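Local structure of RNA-binding protein HI_1333 (Haemophilus influenzae, 1JO0) at residues Phe10-Ala15 with Gln74-Gly79; Glu38-Leu41 with Leu46-Val49. The protein probably binds RNA, as expected of a small single-domain member of the CRS1/YhbY (CRM) family, though its precise cellular role is not established. All blocks are in the same frame, centred on the assembly; numbering follows the deposited sequence.

Interaction 1: Phe10-Ala15 with Gln74-Gly79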
ATOM      1  N   PHE A  10      -4.728 -12.362  -5.750  1.00 18.63           N
ATOM      2  CA  PHE A  10      -4.458 -13.079  -4.524  1.00 18.14           C
ATOM      3  C   PHE A  10      -4.311 -12.087  -3.367  1.00 18.10           C
ATOM      4  O   PHE A  10      -4.861 -12.273  -2.278  1.00 18.32           O
ATOM      5  CB  PHE A  10      -3.170 -13.930  -4.647  1.00 19.43           C
ATOM      6  CG  PHE A  10      -2.744 -14.503  -3.309  1.00 19.59           C
ATOM      7  CD1 PHE A  10      -3.360 -15.598  -2.747  1.00 23.61           C
ATOM      8  CD2 PHE A  10      -1.674 -13.888  -2.642  1.00 18.80           C
ATOM      9  CE1 PHE A  10      -2.922 -16.081  -1.513  1.00 28.17           C
ATOM     10  CE2 PHE A  10      -1.267 -14.375  -1.418  1.00 21.53           C
ATOM     11  CZ  PHE A  10      -1.877 -15.473  -0.859  1.00 25.61           C
ATOM     12  N   LEU A  11      -3.505 -11.042  -3.556  1.00 17.15           N
ATOM     13  CA  LEU A  11      -3.259 -10.083  -2.496  1.00 16.46           C
ATOM     14  C   LEU A  11      -4.482  -9.232  -2.176  1.00 16.67           C
ATOM     15  O   LEU A  11      -4.696  -8.914  -1.022  1.00 17.77           O
ATOM     16  CB  LEU A  11      -2.080  -9.199  -2.916  1.00 16.84           C
ATOM     17  CG  LEU A  11      -0.730  -9.919  -3.043  1.00 16.63           C
ATOM     18  CD1 LEU A  11       0.274  -9.009  -3.695  1.00 18.88           C
ATOM     19  CD2 LEU A  11      -0.249 -10.411  -1.673  1.00 17.93           C
ATOM     20  N   LYS A  12      -5.275  -8.906  -3.184  1.00 17.68           N
ATOM     21  CA  LYS A  12      -6.519  -8.188  -2.969  1.00 18.75           C
ATOM     22  C   LYS A  12      -7.409  -9.014  -2.053  1.00 19.52           C
ATOM     23  O   LYS A  12      -7.997  -8.534  -1.108  1.00 20.59           O
ATOM     24  CB  LYS A  12      -7.182  -7.982  -4.337  1.00 21.05           C
ATOM     25  CG  LYS A  12      -8.543  -7.338  -4.232  1.00 24.27           C
ATOM     26  CD  LYS A  12      -9.146  -7.020  -5.582  1.00 27.88           C
ATOM     27  CE  LYS A  12     -10.638  -6.677  -5.485  1.00 34.21           C
ATOM     28  NZ  LYS A  12     -11.203  -6.270  -6.812  1.00 41.24           N
ATOM     29  N   GLY A  13      -7.504 -10.314  -2.315  1.00 19.39           N
ATOM     30  CA  GLY A  13      -8.350 -11.161  -1.489  1.00 21.87           C
ATOM     31  C   GLY A  13      -7.869 -11.262  -0.055  1.00 19.30           C
ATOM     32  O   GLY A  13      -8.653 -11.282   0.907  1.00 22.46           O
ATOM     33  N   LEU A  14      -6.554 -11.350   0.127  1.00 17.95           N
ATOM     34  CA  LEU A  14      -5.972 -11.415   1.460  1.00 18.54           C
ATOM     35  C   LEU A  14      -6.161 -10.112   2.217  1.00 18.87           C
ATOM     36  O   LEU A  14      -6.476 -10.146   3.406  1.00 18.65           O
ATOM     37  CB  LEU A  14      -4.502 -11.789   1.315  0.53 19.34           C
ATOM     38  CG  LEU A  14      -3.713 -11.962   2.593  0.53 20.44           C
ATOM     39  CD1 LEU A  14      -4.400 -13.004   3.451  0.53 23.34           C
ATOM     40  CD2 LEU A  14      -2.281 -12.393   2.277  0.53 18.37           C
ATOM     41  N   ALA A  15      -6.026  -8.986   1.534  1.00 16.48           N
ATOM     42  CA  ALA A  15      -6.130  -7.678   2.169  1.00 17.72           C
ATOM     43  C   ALA A  15      -7.530  -7.404   2.700  1.00 17.83           C
ATOM     44  O   ALA A  15      -7.701  -6.565   3.579  1.00 18.59           O
ATOM     45  CB  ALA A  15      -5.703  -6.547   1.234  1.00 18.62           C
ATOM     46  N   GLN A  74       0.826  -1.202  -6.490  1.00 18.18           N
ATOM     47  CA  GLN A  74      -0.577  -0.944  -6.169  1.00 17.92           C
ATOM     48  C   GLN A  74      -1.384  -2.198  -6.404  1.00 19.86           C
ATOM     49  O   GLN A  74      -1.436  -2.735  -7.515  1.00 27.63           O
ATOM     50  CB  GLN A  74      -1.084   0.136  -7.094  1.00 21.33           C
ATOM     51  CG  GLN A  74      -0.318   1.416  -7.084  1.00 27.51           C
ATOM     52  CD  GLN A  74      -0.641   2.362  -8.224  1.00 31.76           C
ATOM     53  OE1 GLN A  74       0.215   2.755  -9.046  1.00 45.88           O
ATOM     54  NE2 GLN A  74      -1.921   2.717  -8.231  1.00 29.71           N
ATOM     55  N   VAL A  75      -2.000  -2.682  -5.336  1.00 17.32           N
ATOM     56  CA  VAL A  75      -2.865  -3.823  -5.432  1.00 18.06           C
ATOM     57  C   VAL A  75      -4.312  -3.413  -5.696  1.00 18.34           C
ATOM     58  O   VAL A  75      -4.940  -4.059  -6.530  1.00 22.10           O
ATOM     59  CB  VAL A  75      -2.751  -4.684  -4.172  1.00 16.45           C
ATOM     60  CG1 VAL A  75      -3.769  -5.814  -4.151  1.00 21.03           C
ATOM     61  CG2 VAL A  75      -1.301  -5.202  -4.013  1.00 18.73           C
ATOM     62  N   GLN A  76      -4.809  -2.391  -5.023  1.00 18.47           N
ATOM     63  CA  GLN A  76      -6.191  -1.974  -5.086  1.00 19.65           C
ATOM     64  C   GLN A  76      -6.261  -0.542  -4.553  1.00 18.29           C
ATOM     65  O   GLN A  76      -5.617  -0.229  -3.580  1.00 19.50           O
ATOM     66  CB  GLN A  76      -7.089  -2.865  -4.240  1.00 21.35           C
ATOM     67  CG  GLN A  76      -8.565  -2.579  -4.247  1.00 24.44           C
ATOM     68  CD  GLN A  76      -9.359  -3.567  -3.401  1.00 24.41           C
ATOM     69  OE1 GLN A  76      -8.887  -4.096  -2.385  1.00 30.07           O
ATOM     70  NE2 GLN A  76     -10.563  -3.851  -3.839  1.00 36.25           N
ATOM     71  N   THR A  77      -7.041   0.263  -5.211  1.00 23.75           N
ATOM     72  CA  THR A  77      -7.470   1.534  -4.728  1.00 32.87           C
ATOM     73  C   THR A  77      -9.005   1.507  -4.661  1.00 33.87           C
ATOM     74  O   THR A  77      -9.593   1.294  -5.703  1.00 45.00           O
ATOM     75  CB  THR A  77      -7.195   2.643  -5.766  1.00 45.31           C
ATOM     76  OG1 THR A  77      -5.820   2.609  -6.120  1.00 55.70           O
ATOM     77  CG2 THR A  77      -7.602   3.975  -5.155  1.00 43.51           C
ATOM     78  N   ILE A  78      -9.604   1.623  -3.513  1.00 36.42           N
ATOM     79  CA  ILE A  78     -11.057   1.626  -3.436  1.00 45.64           C
ATOM     80  C   ILE A  78     -11.398   2.593  -2.324  1.00 42.09           C
ATOM     81  O   ILE A  78     -10.977   2.410  -1.180  1.00 39.94           O
ATOM     82  CB  ILE A  78     -11.652   0.239  -3.125  1.00 47.09           C
ATOM     83  CG1 ILE A  78     -11.078  -0.307  -1.825  1.00 49.91           C
ATOM     84  CG2 ILE A  78     -11.465  -0.663  -4.324  1.00 57.79           C
ATOM     85  CD1 ILE A  78     -11.293  -1.744  -1.456  1.00 66.96           C
ATOM     86  N   GLY A  79     -12.115   3.626  -2.748  1.00 41.93           N
ATOM     87  CA  GLY A  79     -12.518   4.600  -1.758  1.00 36.47           C
ATOM     88  C   GLY A  79     -11.262   5.201  -1.167  1.00 32.85           C
ATOM     89  O   GLY A  79     -10.388   5.692  -1.862  1.00 35.28           O
TER
HETATM   90  O   HOH W   1      -9.027  -5.960  -0.722  1.00 32.46           O

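Interaction 2: Glu38-Leu41 with Leu46-Val49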
ATOM      1  N   GLU A  38       7.130   2.828   4.927  1.00 18.30           N
ATOM      2  CA  GLU A  38       8.301   1.959   4.756  1.00 18.64           C
ATOM      3  C   GLU A  38       8.389   0.873   5.819  1.00 18.71           C
ATOM      4  O   GLU A  38       8.646  -0.269   5.524  1.00 19.17           O
ATOM      5  CB  GLU A  38       9.578   2.781   4.872  1.00 20.37           C
ATOM      6  CG  GLU A  38       9.992   3.382   3.589  1.00 26.49           C
ATOM      7  CD  GLU A  38      10.508   2.374   2.554  1.00 28.51           C
ATOM      8  OE1 GLU A  38      10.344   2.688   1.372  1.00 28.99           O
ATOM      9  OE2 GLU A  38      11.076   1.314   2.874  1.00 27.12           O
ATOM     10  N   ASN A  39       8.169   1.264   7.069  1.00 18.74           N
ATOM     11  CA  ASN A  39       8.217   0.354   8.188  1.00 19.40           C
ATOM     12  C   ASN A  39       7.202  -0.752   7.975  1.00 18.86           C
ATOM     13  O   ASN A  39       7.428  -1.934   8.187  1.00 19.78           O
ATOM     14  CB  ASN A  39       7.980   1.115   9.480  1.00 22.08           C
ATOM     15  CG  ASN A  39       8.039   0.197  10.686  1.00 22.10           C
ATOM     16  OD1 ASN A  39       9.042  -0.465  10.962  1.00 23.38           O
ATOM     17  ND2 ASN A  39       6.950   0.168  11.429  1.00 27.57           N
ATOM     18  N   ALA A  40       5.989  -0.364   7.608  1.00 17.58           N
ATOM     19  CA  ALA A  40       4.890  -1.294   7.416  1.00 16.83           C
ATOM     20  C   ALA A  40       5.151  -2.259   6.268  1.00 15.31           C
ATOM     21  O   ALA A  40       4.933  -3.462   6.357  1.00 16.63           O
ATOM     22  CB  ALA A  40       3.609  -0.493   7.206  1.00 18.75           C
ATOM     23  N   LEU A  41       5.662  -1.771   5.142  1.00 15.12           N
ATOM     24  CA  LEU A  41       6.073  -2.617   4.050  1.00 14.93           C
ATOM     25  C   LEU A  41       7.122  -3.617   4.489  1.00 16.42           C
ATOM     26  O   LEU A  41       7.065  -4.801   4.151  1.00 16.53           O
ATOM     27  CB  LEU A  41       6.592  -1.835   2.859  1.00 15.31           C
ATOM     28  CG  LEU A  41       5.563  -1.033   2.064  1.00 14.50           C
ATOM     29  CD1 LEU A  41       6.284  -0.090   1.091  1.00 17.42           C
ATOM     30  CD2 LEU A  41       4.580  -1.902   1.311  1.00 15.33           C
ATOM     31  N   LEU A  46       2.378  -6.764   2.599  1.00 14.84           N
ATOM     32  CA  LEU A  46       1.035  -6.358   2.152  1.00 13.47           C
ATOM     33  C   LEU A  46       0.445  -5.423   3.180  1.00 13.60           C
ATOM     34  O   LEU A  46       0.330  -5.815   4.341  1.00 16.01           O
ATOM     35  CB  LEU A  46       0.122  -7.551   1.999  1.00 14.88           C
ATOM     36  CG  LEU A  46      -1.316  -7.277   1.544  1.00 14.37           C
ATOM     37  CD1 LEU A  46      -1.346  -6.646   0.158  1.00 16.23           C
ATOM     38  CD2 LEU A  46      -2.111  -8.554   1.588  1.00 17.29           C
ATOM     39  N   ILE A  47       0.105  -4.209   2.764  1.00 14.05           N
ATOM     40  CA  ILE A  47      -0.399  -3.198   3.691  1.00 14.33           C
ATOM     41  C   ILE A  47      -1.612  -2.462   3.105  1.00 14.33           C
ATOM     42  O   ILE A  47      -1.750  -2.331   1.879  1.00 14.83           O
ATOM     43  CB  ILE A  47       0.692  -2.172   4.102  1.00 15.38           C
ATOM     44  CG1 ILE A  47       1.104  -1.254   2.950  1.00 15.66           C
ATOM     45  CG2 ILE A  47       1.882  -2.907   4.729  1.00 19.00           C
ATOM     46  CD1 ILE A  47       1.993  -0.121   3.420  1.00 18.56           C
ATOM     47  N   LYS A  48      -2.383  -1.928   4.031  1.00 15.78           N
ATOM     48  CA  LYS A  48      -3.458  -0.975   3.729  1.00 15.57           C
ATOM     49  C   LYS A  48      -3.127   0.374   4.352  1.00 15.93           C
ATOM     50  O   LYS A  48      -2.797   0.466   5.506  1.00 17.03           O
ATOM     51  CB  LYS A  48      -4.744  -1.463   4.329  1.00 19.48           C
ATOM     52  CG  LYS A  48      -5.558  -2.389   3.504  1.00 26.53           C
ATOM     53  CD  LYS A  48      -6.932  -2.595   4.197  1.00 28.68           C
ATOM     54  CE  LYS A  48      -7.710  -3.529   3.371  1.00 23.20           C
ATOM     55  NZ  LYS A  48      -8.889  -3.988   4.117  1.00 20.19           N
ATOM     56  N   VAL A  49      -3.242   1.416   3.525  1.00 16.04           N
ATOM     57  CA  VAL A  49      -2.974   2.790   3.924  1.00 16.47           C
ATOM     58  C   VAL A  49      -4.292   3.538   3.743  1.00 17.55           C
ATOM     59  O   VAL A  49      -4.914   3.503   2.672  1.00 20.89           O
ATOM     60  CB  VAL A  49      -1.879   3.451   3.056  1.00 17.98           C
ATOM     61  CG1 VAL A  49      -1.668   4.904   3.441  1.00 19.80           C
ATOM     62  CG2 VAL A  49      -0.591   2.659   3.156  1.00 19.41           C
TER

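Interaction 1: Phe10-Ala15 with Gln74-Gly79
Apolar contact comes first: V75 sets its CG1 methyl against the flank of the helix at L11 and K12. V75 CG1 lies 3.6 Å from K12 N and 4.0 Å from K12 CB, so it meets backbone as much as side chain. The same methyl, V75 CG1, is 4.0 Å from L11 CB. With V75 CG1 anti to the backbone N (chi1 173°), V75 CG2 stands beside that N and comes within 4.1 Å of L11 CD1, farther along the leucine. The side chains of L11 and V75 cross at about a right angle, and both also touch Y85 of the adjacent strand 81-85.

Helix 5-15 lies across one face of the sheet, here over its outermost strand, 73-78, the axes of helix segment 10-15 and strand segment 74-78 being 7.9 Å apart and inclined at 53°. That strand carries a classic beta bulge, in which V75 and Q76 both face V83. The bulge is consistent with two successive side chains, V75 and Q76, both being directed at the helix.

The polar part involves the exposed K12. K12 and Q76, both extended, cross at about a right angle, the aliphatic chain of the lysine passing over the glutamine amide with K12 CE 3.3 Å from Q76 NE2. No direct hydrogen bond joins the segments; a water instead bridges K12 O and Q76 OE1, donating to both. Its oxygen is 2.8 Å from the backbone carbonyl K12 O. The 2.5 Å from the water to Q76 OE1 is unusually short, and that length is doubtful.

Interaction 2: Glu38-Leu41 with Leu46-Val49
This is a buried contact between apolar side chains of helix 31-44 and strand 46-51, two successive elements of the beta-alpha-beta unit that begins with strand 22-24. The two segments are separated by only four residues, so the chain leaves the helix, turns and lays its next strand beneath the helix it has just completed. I47 bridges the gap, its CA being 6.5 Å from the CA of L41, and its two branches divide the helix residues unevenly between them.

The CG2 methyl meets chiefly A40. I47 CG2 stands 3.9 Å from A40 CB. It comes nearer still to the peptide, with I47 CG2 3.5 Å from A40 O, so a methyl packs on a helix carbonyl as well as on a side chain. The other branch meets L41: I47 CD1 lies 3.8 Å from L41 CD2, while I47 CG1 also touches L41 CD2. I47 CD1 reaches A40 as well, at 4.1 Å from A40 CB. The torsions account for this arrangement. CG1 sits between the backbone N and the carbonyl carbon (chi1 69°), which leaves CG2 beside the backbone N, and the extended chi2 of 171° carries CD1 to the leucine. The leucine and isoleucine side chains cross at about a right angle.

Other parts of the fold pack around the contact: A40 also touches V21, L41 touches T70 of helix 56-70, and I47 touches L84 of the antiparallel strand 81-85. E38, on the helix face turned from the strand, forms a salt bridge with R86.

No hydrogen bond crosses between the segments, so the 164 Å² buried between them rests on van der Waals contact of I47 with A40 and L41, including the A40 carbonyl.

The two contacts lie on opposite faces of one mixed sheet, their centres 12 Å apart: in interaction 1 helix 5-15 packs against strand 73-78, and in interaction 2 helix 31-44 packs against strand 46-51. Successive residues of the latter strand connect them, because I47 faces helix 31-44 whereas L46 turns back to helix 5-15. L46 CD2 lies 3.7 Å from L11 O and 3.9 Å from A15 N. Two residues beyond L46, K48 NZ approaches A15 O to 2.9 Å, but the geometry is poor and any hydrogen bond there is weak at best. In sequence, interaction 2 is nested within the loop that interaction 1 closes. Neither contact includes an identified RNA-binding residue.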